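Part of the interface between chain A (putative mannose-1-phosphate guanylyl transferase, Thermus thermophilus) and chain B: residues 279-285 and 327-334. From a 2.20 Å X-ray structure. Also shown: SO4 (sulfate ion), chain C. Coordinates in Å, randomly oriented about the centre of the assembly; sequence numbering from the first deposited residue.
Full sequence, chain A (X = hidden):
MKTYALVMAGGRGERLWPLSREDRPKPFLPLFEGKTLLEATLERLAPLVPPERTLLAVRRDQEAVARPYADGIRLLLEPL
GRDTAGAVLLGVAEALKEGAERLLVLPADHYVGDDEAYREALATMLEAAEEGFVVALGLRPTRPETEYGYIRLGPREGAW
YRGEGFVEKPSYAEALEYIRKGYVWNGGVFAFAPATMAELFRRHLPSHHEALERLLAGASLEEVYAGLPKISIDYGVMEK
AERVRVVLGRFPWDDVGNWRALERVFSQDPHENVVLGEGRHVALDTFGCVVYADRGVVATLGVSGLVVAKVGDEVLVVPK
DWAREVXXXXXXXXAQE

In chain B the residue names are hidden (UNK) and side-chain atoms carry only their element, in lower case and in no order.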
# COMPACT_ATOMS: atom_id res chain seq x y z
N GLY A 279 -8.02 -0.35 9.84
CA GLY A 279 -7.91 0.79 8.94
C GLY A 279 -9.15 0.95 8.09
O GLY A 279 -10.08 0.15 8.18
N ARG A 280 -9.17 1.99 7.26
CA ARG A 280 -10.32 2.28 6.39
C ARG A 280 -10.03 2.08 4.90
O ARG A 280 -8.95 2.43 4.41
CB ARG A 280 -10.78 3.72 6.62
CG ARG A 280 -11.88 4.22 5.68
CD ARG A 280 -12.20 5.70 5.93
NE ARG A 280 -13.28 6.20 5.08
CZ ARG A 280 -13.77 7.44 5.14
NH1 ARG A 280 -13.29 8.32 6.01
NH2 ARG A 280 -14.75 7.81 4.32
N HIS A 281 -10.99 1.52 4.19
CA HIS A 281 -10.84 1.29 2.75
C HIS A 281 -11.65 2.29 1.94
O HIS A 281 -12.88 2.31 2.03
CB HIS A 281 -11.32 -0.11 2.36
CG HIS A 281 -11.19 -0.40 0.90
ND1 HIS A 281 -12.01 -1.29 0.23
CD2 HIS A 281 -10.32 0.07 -0.03
CE1 HIS A 281 -11.65 -1.35 -1.03
NE2 HIS A 281 -10.63 -0.54 -1.22
N VAL A 282 -10.97 3.11 1.16
CA VAL A 282 -11.64 4.08 0.31
C VAL A 282 -11.67 3.40 -1.05
O VAL A 282 -10.64 3.24 -1.70
CB VAL A 282 -10.86 5.40 0.23
CG1 VAL A 282 -11.48 6.31 -0.82
CG2 VAL A 282 -10.88 6.09 1.60
N ALA A 283 -12.86 2.99 -1.47
CA ALA A 283 -12.98 2.29 -2.75
C ALA A 283 -13.69 3.12 -3.83
O ALA A 283 -14.83 3.55 -3.68
CB ALA A 283 -13.74 0.98 -2.51
N LEU A 284 -12.96 3.37 -4.93
CA LEU A 284 -13.53 4.13 -6.04
C LEU A 284 -13.46 3.35 -7.36
O LEU A 284 -12.41 3.14 -7.94
CB LEU A 284 -12.73 5.43 -6.18
CG LEU A 284 -13.08 6.47 -5.11
CD1 LEU A 284 -11.90 7.38 -4.79
CD2 LEU A 284 -14.23 7.39 -5.51
N ASP A 285 -14.63 2.86 -7.81
CA ASP A 285 -14.63 2.04 -9.02
C ASP A 285 -13.73 0.81 -8.83
O ASP A 285 -12.93 0.46 -9.67
CB ASP A 285 -14.09 2.89 -10.17
CG ASP A 285 -14.27 2.14 -11.49
OD1 ASP A 285 -15.35 1.55 -11.66
OD2 ASP A 285 -13.34 2.10 -12.29
N UNK B 327 -7.45 12.99 -6.70
CA UNK B 327 -8.01 14.09 -5.94
C UNK B 327 -9.34 13.72 -5.29
O UNK B 327 -9.73 14.31 -4.29
c UNK B 327 -9.04 16.18 -9.04
c UNK B 327 -9.24 15.16 -7.93
n UNK B 327 -8.62 19.34 -7.20
n UNK B 327 -8.53 17.45 -8.51
c UNK B 327 -8.19 15.31 -6.84
c UNK B 327 -9.18 18.22 -7.64
n UNK B 327 -10.37 17.86 -7.19
N UNK B 328 -10.03 12.73 -5.85
CA UNK B 328 -11.31 12.30 -5.29
C UNK B 328 -11.13 11.67 -3.91
O UNK B 328 -12.00 11.80 -3.05
c UNK B 328 -12.41 11.96 -7.54
c UNK B 328 -12.00 11.32 -6.23
o UNK B 328 -13.52 13.58 -6.19
c UNK B 328 -13.07 13.32 -7.32
o UNK B 328 -13.13 14.12 -8.29
N UNK B 329 -10.00 11.00 -3.72
CA UNK B 329 -9.71 10.35 -2.45
C UNK B 329 -9.83 11.34 -1.29
O UNK B 329 -10.51 11.06 -0.30
c UNK B 329 -8.21 8.57 -3.45
c UNK B 329 -8.28 9.73 -2.45
c UNK B 329 -7.93 9.21 -1.06
N UNK B 330 -9.17 12.49 -1.41
CA UNK B 330 -9.22 13.50 -0.36
C UNK B 330 -10.67 13.97 -0.15
O UNK B 330 -11.08 14.28 0.97
c UNK B 330 -8.33 14.73 -0.68
c UNK B 330 -8.98 15.58 -1.75
c UNK B 330 -6.94 14.27 -1.12
N UNK B 331 -11.43 14.02 -1.24
CA UNK B 331 -12.82 14.43 -1.17
C UNK B 331 -13.58 13.42 -0.30
O UNK B 331 -14.31 13.79 0.61
c UNK B 331 -16.60 15.38 -4.40
c UNK B 331 -14.85 15.01 -2.63
n UNK B 331 -16.77 15.42 -5.88
c UNK B 331 -15.16 15.63 -3.99
c UNK B 331 -13.42 14.49 -2.57
N UNK B 332 -13.38 12.13 -0.59
CA UNK B 332 -14.03 11.07 0.17
C UNK B 332 -13.67 11.15 1.65
O UNK B 332 -14.53 11.04 2.51
c UNK B 332 -15.84 9.16 -1.39
c UNK B 332 -16.55 7.23 -2.77
n UNK B 332 -17.20 6.77 -3.82
n UNK B 332 -15.92 6.39 -1.96
n UNK B 332 -16.53 8.54 -2.52
c UNK B 332 -14.34 9.23 -1.61
c UNK B 332 -13.62 9.69 -0.35
N UNK B 333 -12.38 11.34 1.93
CA UNK B 333 -11.92 11.43 3.31
C UNK B 333 -12.52 12.64 4.02
O UNK B 333 -12.94 12.53 5.17
c UNK B 333 -9.65 10.23 2.89
c UNK B 333 -10.39 11.49 3.35
c UNK B 333 -9.99 9.05 3.80
c UNK B 333 -8.15 10.49 2.91
N UNK B 334 -12.56 13.78 3.35
CA UNK B 334 -13.14 14.98 3.95
C UNK B 334 -14.59 14.69 4.29
O UNK B 334 -15.05 14.96 5.40
c UNK B 334 -11.70 16.78 2.84
o UNK B 334 -12.77 18.27 1.32
o UNK B 334 -10.63 18.59 1.69
c UNK B 334 -13.07 16.17 2.99
c UNK B 334 -11.70 17.97 1.88
S SO4 C . -4.57 19.84 -7.14
O1 SO4 C . -5.96 19.42 -7.45
O2 SO4 C . -4.51 20.46 -5.79
O3 SO4 C . -4.11 20.83 -8.16
O4 SO4 C . -3.67 18.65 -7.17

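Position 327 of chain B has seven side-chain atoms. Three carbons lead to a nitrogen, then to a carbon carrying two more nitrogens. They do not reach the strand of chain A. This is a guanidinium, so the residue is Arg B327. Its NH2 donates a hydrogen bond of 2.7 Å to O1 of the sulfate ion.

Position 328 has three carbons in a row, the third carrying two oxygens. Its CB lies 4.2 Å from CD1 of Leu A284, but the end of the side chain leads away from the strand. The terminal carboxylate identifies Glu B328.

Position 329 has three carbons, one carrying the other two. One of the outer carbons lies against CD1 of Leu A284. A fork directly at CB makes this Val B329. Its CG2 is 4.1 Å from that CD1, an apolar contact.

Position 330 has the same three carbons, again forked at CB, out of reach of the strand. It is Val B330.

Position 331 has four carbons in a row ending in a nitrogen, with no contact to the strand. This is Lys B331. Its NZ forms a long salt bridge, 3.7 Å, with OE2 of Glu B328.

Position 332 repeats the pattern of three carbons, a nitrogen, and a carbon with two nitrogens. Its CB is 4.0 Å from CG1 of Val A282, and its end meets Ala A283 and Leu A284. It is Arg B332. Its NH1 gives a weak hydrogen bond to the backbone O of Ala A283, at 3.5 Å. CD2 of Leu A284 lies over one face of the guanidinium, 3.5 Å from NH2.

Position 333 has four carbons, forked at the second. Its CA-to-CB bond points sideways, but the end of the side chain comes nearer to chain A and touches Val A282 and Arg A280. It is Leu B333. CD2 is 3.8 Å from CG2 of Val A282. The same CD2 lies over one face of the Arg A280 guanidinium, 4.0 Å from NH1.

Position 334 has three carbons, the third carrying two oxygens, and points away from the strand. It is Glu B334.

A helix of chain B packs on strand 280-284. Strand side chains alternate, so Arg A280, Val A282 and Leu A284 point toward the helix. Val B329 and Leu B333, one turn apart, supply apolar partners for Leu A284 and Val A282. Arg B332 contributes the weak cross-chain hydrogen bond, while its CB packs on Val A282. Apolar contacts and the arginine side chains share the contact, and the two stretches together bury 384 Å².

Chain B 327-334: REVVKRLE
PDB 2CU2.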